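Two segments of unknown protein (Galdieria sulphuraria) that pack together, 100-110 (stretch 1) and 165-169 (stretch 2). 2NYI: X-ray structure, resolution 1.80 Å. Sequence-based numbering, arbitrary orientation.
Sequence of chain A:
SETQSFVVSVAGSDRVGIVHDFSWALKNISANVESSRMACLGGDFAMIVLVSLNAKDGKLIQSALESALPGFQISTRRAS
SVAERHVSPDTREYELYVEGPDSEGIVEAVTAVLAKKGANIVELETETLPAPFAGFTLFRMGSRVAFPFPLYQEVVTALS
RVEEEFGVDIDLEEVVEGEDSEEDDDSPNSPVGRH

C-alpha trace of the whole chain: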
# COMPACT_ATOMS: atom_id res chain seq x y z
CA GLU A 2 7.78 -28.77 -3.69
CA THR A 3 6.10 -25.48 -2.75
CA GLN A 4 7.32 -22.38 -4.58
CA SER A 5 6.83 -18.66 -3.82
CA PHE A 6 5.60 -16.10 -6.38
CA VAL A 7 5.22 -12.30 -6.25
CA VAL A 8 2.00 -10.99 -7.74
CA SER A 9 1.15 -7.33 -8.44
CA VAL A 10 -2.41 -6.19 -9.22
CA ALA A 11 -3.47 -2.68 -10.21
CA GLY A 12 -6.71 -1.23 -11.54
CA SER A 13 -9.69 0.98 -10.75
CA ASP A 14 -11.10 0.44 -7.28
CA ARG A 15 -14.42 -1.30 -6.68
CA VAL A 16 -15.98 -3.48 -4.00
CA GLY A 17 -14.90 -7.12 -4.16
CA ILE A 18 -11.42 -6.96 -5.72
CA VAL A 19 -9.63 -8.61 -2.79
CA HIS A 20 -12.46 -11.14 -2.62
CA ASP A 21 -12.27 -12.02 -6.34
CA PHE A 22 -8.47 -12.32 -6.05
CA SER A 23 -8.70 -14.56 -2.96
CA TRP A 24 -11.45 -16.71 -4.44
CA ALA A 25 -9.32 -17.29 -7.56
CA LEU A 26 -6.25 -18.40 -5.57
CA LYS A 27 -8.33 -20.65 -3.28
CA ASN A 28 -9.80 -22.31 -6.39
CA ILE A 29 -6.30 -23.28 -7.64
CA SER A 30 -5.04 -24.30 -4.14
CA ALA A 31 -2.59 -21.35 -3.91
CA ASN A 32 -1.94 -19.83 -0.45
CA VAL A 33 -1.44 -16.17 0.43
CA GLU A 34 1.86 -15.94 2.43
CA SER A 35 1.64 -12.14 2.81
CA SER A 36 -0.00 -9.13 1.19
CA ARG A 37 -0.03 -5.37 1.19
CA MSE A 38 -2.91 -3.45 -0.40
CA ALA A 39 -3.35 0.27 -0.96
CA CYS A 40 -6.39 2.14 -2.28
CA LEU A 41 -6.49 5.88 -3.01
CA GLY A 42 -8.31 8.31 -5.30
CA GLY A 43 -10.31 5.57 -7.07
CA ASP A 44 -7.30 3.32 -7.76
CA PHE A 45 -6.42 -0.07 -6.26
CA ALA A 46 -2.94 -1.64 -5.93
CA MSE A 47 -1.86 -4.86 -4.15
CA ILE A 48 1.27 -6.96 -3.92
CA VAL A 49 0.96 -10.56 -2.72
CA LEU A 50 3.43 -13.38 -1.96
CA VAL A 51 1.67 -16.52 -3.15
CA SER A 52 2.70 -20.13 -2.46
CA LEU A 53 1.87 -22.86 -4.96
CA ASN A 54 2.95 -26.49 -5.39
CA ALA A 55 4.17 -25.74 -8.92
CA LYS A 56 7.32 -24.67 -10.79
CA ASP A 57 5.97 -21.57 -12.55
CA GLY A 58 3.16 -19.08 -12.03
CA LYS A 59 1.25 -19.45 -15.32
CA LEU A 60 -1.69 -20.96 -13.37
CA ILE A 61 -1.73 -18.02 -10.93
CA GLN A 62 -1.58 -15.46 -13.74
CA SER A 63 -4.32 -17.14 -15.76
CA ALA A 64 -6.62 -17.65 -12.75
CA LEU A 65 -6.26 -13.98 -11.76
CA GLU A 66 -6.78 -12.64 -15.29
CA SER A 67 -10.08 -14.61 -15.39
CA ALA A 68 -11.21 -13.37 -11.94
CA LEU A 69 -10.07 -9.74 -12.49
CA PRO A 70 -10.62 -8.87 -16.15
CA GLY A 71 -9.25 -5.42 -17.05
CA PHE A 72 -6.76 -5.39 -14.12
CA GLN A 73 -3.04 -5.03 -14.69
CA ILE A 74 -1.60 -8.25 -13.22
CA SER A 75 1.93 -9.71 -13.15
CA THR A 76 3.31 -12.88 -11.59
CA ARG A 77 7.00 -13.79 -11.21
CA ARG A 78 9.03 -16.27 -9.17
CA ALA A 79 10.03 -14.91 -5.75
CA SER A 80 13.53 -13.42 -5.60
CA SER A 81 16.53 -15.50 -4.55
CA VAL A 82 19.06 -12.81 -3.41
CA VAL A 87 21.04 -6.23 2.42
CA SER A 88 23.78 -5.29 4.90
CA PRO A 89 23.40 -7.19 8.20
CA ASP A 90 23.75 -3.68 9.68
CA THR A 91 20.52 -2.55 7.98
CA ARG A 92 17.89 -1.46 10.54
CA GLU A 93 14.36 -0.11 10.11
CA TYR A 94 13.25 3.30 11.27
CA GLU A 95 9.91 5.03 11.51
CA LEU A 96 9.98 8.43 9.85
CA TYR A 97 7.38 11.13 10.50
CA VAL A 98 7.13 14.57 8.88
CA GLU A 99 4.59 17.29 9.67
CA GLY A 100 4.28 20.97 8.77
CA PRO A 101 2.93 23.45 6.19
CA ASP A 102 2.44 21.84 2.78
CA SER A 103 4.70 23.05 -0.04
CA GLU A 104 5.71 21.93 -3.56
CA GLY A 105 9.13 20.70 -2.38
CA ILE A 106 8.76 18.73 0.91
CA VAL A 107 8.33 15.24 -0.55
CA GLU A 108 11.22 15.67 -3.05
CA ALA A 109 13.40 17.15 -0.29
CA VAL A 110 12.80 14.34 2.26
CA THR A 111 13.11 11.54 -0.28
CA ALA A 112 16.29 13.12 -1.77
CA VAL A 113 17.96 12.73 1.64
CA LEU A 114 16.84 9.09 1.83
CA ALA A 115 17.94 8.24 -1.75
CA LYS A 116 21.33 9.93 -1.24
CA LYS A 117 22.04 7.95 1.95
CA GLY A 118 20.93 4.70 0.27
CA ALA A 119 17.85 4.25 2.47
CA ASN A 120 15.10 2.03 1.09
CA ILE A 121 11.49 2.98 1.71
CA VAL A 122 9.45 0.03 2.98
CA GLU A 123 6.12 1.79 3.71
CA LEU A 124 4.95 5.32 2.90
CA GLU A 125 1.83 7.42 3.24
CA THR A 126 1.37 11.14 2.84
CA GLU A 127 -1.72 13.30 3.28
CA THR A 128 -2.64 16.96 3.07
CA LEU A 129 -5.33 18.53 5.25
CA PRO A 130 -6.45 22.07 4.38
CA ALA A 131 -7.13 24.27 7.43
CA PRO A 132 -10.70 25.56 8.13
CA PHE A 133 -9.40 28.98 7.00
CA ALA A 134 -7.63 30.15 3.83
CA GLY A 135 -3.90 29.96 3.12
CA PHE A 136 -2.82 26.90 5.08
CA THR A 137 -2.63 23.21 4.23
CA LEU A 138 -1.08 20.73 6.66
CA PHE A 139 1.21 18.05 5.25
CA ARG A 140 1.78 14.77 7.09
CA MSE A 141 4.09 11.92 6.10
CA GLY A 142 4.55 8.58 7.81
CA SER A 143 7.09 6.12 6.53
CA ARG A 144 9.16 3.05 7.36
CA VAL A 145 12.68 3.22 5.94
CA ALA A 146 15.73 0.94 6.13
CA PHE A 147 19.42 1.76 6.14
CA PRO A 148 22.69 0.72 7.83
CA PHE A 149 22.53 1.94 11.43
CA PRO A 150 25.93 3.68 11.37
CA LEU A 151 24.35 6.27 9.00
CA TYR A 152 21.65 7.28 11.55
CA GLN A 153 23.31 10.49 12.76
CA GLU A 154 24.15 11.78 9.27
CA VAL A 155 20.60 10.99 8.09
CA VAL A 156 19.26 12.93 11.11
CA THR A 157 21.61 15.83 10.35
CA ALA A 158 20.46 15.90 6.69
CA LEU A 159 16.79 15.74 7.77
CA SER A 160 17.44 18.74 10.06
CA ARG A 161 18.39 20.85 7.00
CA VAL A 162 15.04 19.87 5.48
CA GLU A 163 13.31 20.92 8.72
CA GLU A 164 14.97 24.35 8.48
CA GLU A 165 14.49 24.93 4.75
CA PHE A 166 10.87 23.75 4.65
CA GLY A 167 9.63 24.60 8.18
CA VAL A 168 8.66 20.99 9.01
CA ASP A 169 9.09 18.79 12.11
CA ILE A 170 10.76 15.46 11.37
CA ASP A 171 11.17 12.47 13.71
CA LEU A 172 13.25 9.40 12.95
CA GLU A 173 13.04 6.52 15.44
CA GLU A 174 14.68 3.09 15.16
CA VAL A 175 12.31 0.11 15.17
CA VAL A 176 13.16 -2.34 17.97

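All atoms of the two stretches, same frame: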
# COMPACT_ATOMS: atom_id res chain seq x y z
N GLY A 100 4.19 19.51 8.80
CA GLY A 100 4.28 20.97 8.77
C GLY A 100 3.45 21.56 7.65
O GLY A 100 2.63 20.85 7.07
N PRO A 101 3.67 22.85 7.31
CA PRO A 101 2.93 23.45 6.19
C PRO A 101 3.24 22.67 4.92
O PRO A 101 4.39 22.26 4.72
CB PRO A 101 3.53 24.85 6.08
CG PRO A 101 4.19 25.11 7.38
CD PRO A 101 4.63 23.78 7.91
N ASP A 102 2.23 22.44 4.09
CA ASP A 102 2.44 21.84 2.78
C ASP A 102 3.15 22.83 1.85
O ASP A 102 2.97 24.05 1.96
CB ASP A 102 1.14 21.38 2.16
CG ASP A 102 1.34 20.56 0.89
OD1 ASP A 102 2.26 19.72 0.86
OD2 ASP A 102 0.59 20.77 -0.07
N SER A 103 3.98 22.29 0.96
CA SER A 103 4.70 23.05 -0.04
C SER A 103 5.06 22.12 -1.20
O SER A 103 5.03 20.89 -1.05
CB SER A 103 5.96 23.67 0.56
OG SER A 103 6.94 22.69 0.87
N GLU A 104 5.37 22.70 -2.36
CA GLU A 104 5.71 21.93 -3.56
C GLU A 104 6.91 20.99 -3.34
O GLU A 104 6.96 19.91 -3.92
CB GLU A 104 5.98 22.89 -4.74
CG GLU A 104 6.12 22.23 -6.14
CD GLU A 104 6.53 23.23 -7.25
OE1 GLU A 104 6.11 24.41 -7.18
OE2 GLU A 104 7.25 22.83 -8.20
N GLY A 105 7.85 21.40 -2.49
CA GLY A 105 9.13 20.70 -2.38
C GLY A 105 9.41 19.71 -1.24
O GLY A 105 10.46 19.07 -1.25
N ILE A 106 8.50 19.58 -0.27
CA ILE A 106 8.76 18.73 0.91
C ILE A 106 9.08 17.28 0.54
O ILE A 106 10.12 16.75 0.92
CB ILE A 106 7.58 18.66 1.90
CG1 ILE A 106 6.92 20.01 2.11
CG2 ILE A 106 8.05 18.08 3.24
CD1 ILE A 106 5.55 19.87 2.72
N VAL A 107 8.17 16.65 -0.19
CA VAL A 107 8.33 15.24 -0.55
C VAL A 107 9.65 15.00 -1.29
O VAL A 107 10.42 14.11 -0.91
CB VAL A 107 7.12 14.73 -1.37
CG1 VAL A 107 7.28 13.26 -1.69
CG2 VAL A 107 5.80 14.95 -0.59
N GLU A 108 9.94 15.80 -2.33
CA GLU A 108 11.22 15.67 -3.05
C GLU A 108 12.39 15.86 -2.09
O GLU A 108 13.38 15.11 -2.16
CB GLU A 108 11.31 16.66 -4.23
CG GLU A 108 12.50 16.40 -5.18
CD GLU A 108 13.84 16.93 -4.67
OE1 GLU A 108 13.86 17.88 -3.84
OE2 GLU A 108 14.87 16.40 -5.11
N ALA A 109 12.30 16.85 -1.21
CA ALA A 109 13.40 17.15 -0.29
C ALA A 109 13.69 16.00 0.70
O ALA A 109 14.85 15.66 0.91
CB ALA A 109 13.15 18.45 0.47
N VAL A 110 12.64 15.43 1.29
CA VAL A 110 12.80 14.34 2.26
C VAL A 110 13.34 13.11 1.56
O VAL A 110 14.34 12.53 2.00
CB VAL A 110 11.48 13.99 3.00
CG1 VAL A 110 11.65 12.75 3.88
CG2 VAL A 110 11.00 15.19 3.83
N GLU A 165 14.83 24.37 6.06
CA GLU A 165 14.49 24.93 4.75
C GLU A 165 13.00 24.95 4.47
O GLU A 165 12.49 25.88 3.84
CB GLU A 165 15.23 24.19 3.62
CG GLU A 165 15.09 24.91 2.28
CD GLU A 165 15.69 24.14 1.11
OE1 GLU A 165 16.66 23.38 1.33
OE2 GLU A 165 15.20 24.33 -0.02
N PHE A 166 12.29 23.93 4.96
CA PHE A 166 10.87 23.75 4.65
C PHE A 166 9.91 24.04 5.80
O PHE A 166 8.70 24.01 5.60
CB PHE A 166 10.63 22.35 4.05
CG PHE A 166 11.15 22.23 2.65
CD1 PHE A 166 10.36 22.60 1.57
CD2 PHE A 166 12.46 21.82 2.41
CE1 PHE A 166 10.84 22.52 0.27
CE2 PHE A 166 12.95 21.75 1.11
CZ PHE A 166 12.14 22.11 0.03
N GLY A 167 10.44 24.32 6.99
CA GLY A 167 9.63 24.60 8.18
C GLY A 167 8.79 23.43 8.66
O GLY A 167 7.65 23.61 9.11
N VAL A 168 9.34 22.21 8.54
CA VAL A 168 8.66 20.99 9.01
C VAL A 168 9.30 20.39 10.28
O VAL A 168 10.45 20.71 10.61
CB VAL A 168 8.57 19.91 7.89
CG1 VAL A 168 7.61 20.37 6.78
CG2 VAL A 168 9.95 19.55 7.34
N ASP A 169 8.53 19.59 11.01
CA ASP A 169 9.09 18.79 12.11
C ASP A 169 9.24 17.37 11.62
O ASP A 169 8.28 16.79 11.10
CB ASP A 169 8.21 18.81 13.34
CG ASP A 169 8.27 20.14 14.08
OD1 ASP A 169 9.33 20.47 14.65
OD2 ASP A 169 7.25 20.86 14.08
O HOH W 1 6.95 22.77 3.72

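The principal bump in this contact is the ring of Phe 166, and the hollow that receives it is built largely from small residues. With its CA-to-CB bond toward stretch 1 and chi1 in the m well, the ring reaches Gly 105, Ile 106 and Ala 109. Phe 166 CE1 lies 3.5 Å from Gly 105 C, and Phe 166 CE2 touches Ala 109 CB at 3.4 Å. Gly 105 has no room to spare. An ideal CB on Gly 105 would stand 2.7 Å from Phe 166 CE1, a clash, so glycine leaves the ring its room; at Ala 109 a lone methyl, pointing toward stretch 2, packs on the ring directly. The two come within one helical turn, where Ala 109 N donates to Gly 105 O at 2.9 Å. Ser 103 borders the ring's edge, its OG 3.5 Å from Phe 166 CD1.

Ile 106 joins this pocket to a second one. Ile 106 CG1 is 4.3 Å from Phe 166 CD1, while Ile 106 CG2 packs 4.2 Å from Val 168 CG1, so one branched side chain serves two neighbours. Val 168, buried and compact, also rests against the backbone of Gly 100, with CG1 3.9 Å from Gly 100 CA. A side chain on Gly 100 would not fit: an ideal CB on Gly 100 would fall 2.8 Å from Val 168 CG1 and 3.0 Å from Gly 167 O. Gly 167, with positive phi, turns the chain out of its helix between the two bumps, and its O approaches Pro 101 CD at 3.3 Å.

No direct hydrogen bond crosses the 349 Å² contact. One water supplies the polar link, donating to Pro 101 O (2.8 Å) and Phe 166 O (2.9 Å) and accepting from Ser 103 OG (2.9 Å). The design rule is complementarity: glycine makes room, and a methyl, branched chains and an aromatic ring fill it.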